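Local coordinates for mevalonate kinase (Staphylococcus aureus, PDB 2X7I), which probably phosphorylates mevalonate with ATP, an early step of the mevalonate route to isoprenoids, at residues M254-G257 against K258-G261. Numbering follows the deposited sequence.
Sequences MKIG and KENG
Asn260, just past the end of helix 248-259, lies alongside Ile256, four residues back, and its amide ND2 turns back onto the carbonyl of that residue. The bond from ND2 to Ile256 O is 2.7 Å long and lies in the carbonyl plane, although the acceptor sits 24° out of the plane of the Asn260 amide. With CG opposite the carbonyl carbon and beside the backbone N (chi1 -71°), ND2 is brought back over Ile256 O. The backbone N of Asn260 makes weak bonds to Ile256 O and Gly257 O. Both side chains touch Ala292 of helix 283-295. Two regular helical bonds precede this end, Lys258 N to Met254 O and Glu259 N to Lys255 O, each 2.9 Å. Over the first, Lys258 runs extended beside Met254, with Lys258 NZ 3.9 Å from Met254 SD; the methionine packs inward against Met276 and Leu278 of strand 276-280. Lys255 and Glu259 cross on the exposed side, where Lys255 NZ and Glu259 OE1 stay 4.5 Å apart, too far for a salt bridge. Gly261, at positive phi, is the C' residue of a Schellman motif: its N bonds Lys258 O at 2.8 Å, and the N of the next residue, Ala262, bonds Gly257 O. The asparagine amide thus reinforces the weakening backbone pairing where the helix ends, while the lysine and glutamate charges probably attract only loosely.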
loop_
_atom_site.group_PDB
_atom_site.type_symbol
_atom_site.label_atom_id
_atom_site.label_comp_id
_atom_site.label_asym_id
_atom_site.label_seq_id
_atom_site.Cartn_x
_atom_site.Cartn_y
_atom_site.Cartn_z
ATOM N N MET A 254 12.432 15.179 -5.008
ATOM C CA MET A 254 13.093 14.129 -5.774
ATOM C C MET A 254 14.545 14.519 -6.096
ATOM O O MET A 254 15.446 13.688 -6.033
ATOM C CB MET A 254 12.323 13.827 -7.058
ATOM C CG MET A 254 12.729 12.517 -7.709
ATOM S SD MET A 254 11.907 12.242 -9.280
ATOM C CE MET A 254 10.262 11.800 -8.705
ATOM N N LYS A 255 14.761 15.789 -6.428
ATOM C CA LYS A 255 16.099 16.325 -6.659
ATOM C C LYS A 255 17.008 16.079 -5.453
ATOM O O LYS A 255 18.164 15.694 -5.614
ATOM C CB LYS A 255 16.012 17.824 -6.953
ATOM C CG LYS A 255 17.343 18.532 -7.213
ATOM C CD LYS A 255 17.229 20.020 -6.876
ATOM C CE LYS A 255 18.440 20.814 -7.341
ATOM N NZ LYS A 255 18.553 20.817 -8.826
ATOM N N ILE A 256 16.479 16.303 -4.252
ATOM C CA ILE A 256 17.220 16.052 -3.009
ATOM C C ILE A 256 17.503 14.558 -2.790
ATOM O O ILE A 256 18.583 14.193 -2.324
ATOM C CB ILE A 256 16.483 16.655 -1.783
ATOM C CG1 ILE A 256 16.685 18.173 -1.753
ATOM C CG2 ILE A 256 16.981 16.041 -0.477
ATOM C CD1 ILE A 256 15.909 18.878 -0.678
ATOM N N GLY A 257 16.541 13.703 -3.129
ATOM C CA GLY A 257 16.738 12.254 -3.056
ATOM C C GLY A 257 17.840 11.758 -3.987
ATOM O O GLY A 257 18.636 10.900 -3.612
ATOM N N LYS A 258 17.885 12.301 -5.199
ATOM C CA LYS A 258 18.892 11.912 -6.189
ATOM C C LYS A 258 20.280 12.462 -5.848
ATOM O O LYS A 258 21.267 11.727 -5.903
ATOM C CB LYS A 258 18.475 12.365 -7.591
ATOM C CG LYS A 258 17.301 11.588 -8.134
ATOM C CD LYS A 258 16.987 11.963 -9.572
ATOM C CE LYS A 258 15.763 11.230 -10.069
ATOM N NZ LYS A 258 15.210 11.844 -11.300
ATOM N N GLU A 259 20.345 13.748 -5.491
ATOM C CA GLU A 259 21.583 14.355 -4.976
ATOM C C GLU A 259 22.219 13.501 -3.882
ATOM O O GLU A 259 23.431 13.540 -3.692
ATOM C CB GLU A 259 21.319 15.758 -4.414
ATOM C CG GLU A 259 21.254 16.876 -5.456
ATOM C CD GLU A 259 21.053 18.257 -4.833
ATOM O OE1 GLU A 259 21.280 19.265 -5.540
ATOM O OE2 GLU A 259 20.676 18.344 -3.640
ATOM N N ASN A 260 21.389 12.744 -3.164
ATOM C CA ASN A 260 21.842 11.882 -2.072
ATOM C C ASN A 260 21.866 10.375 -2.406
ATOM O O ASN A 260 21.843 9.528 -1.509
ATOM C CB ASN A 260 21.001 12.169 -0.825
ATOM C CG ASN A 260 21.315 13.531 -0.211
ATOM O OD1 ASN A 260 21.990 13.612 0.811
ATOM N ND2 ASN A 260 20.849 14.600 -0.846
ATOM N N GLY A 261 21.932 10.049 -3.699
ATOM C CA GLY A 261 22.211 8.678 -4.135
ATOM C C GLY A 261 21.076 7.867 -4.748
ATOM O O GLY A 261 21.299 6.722 -5.136
#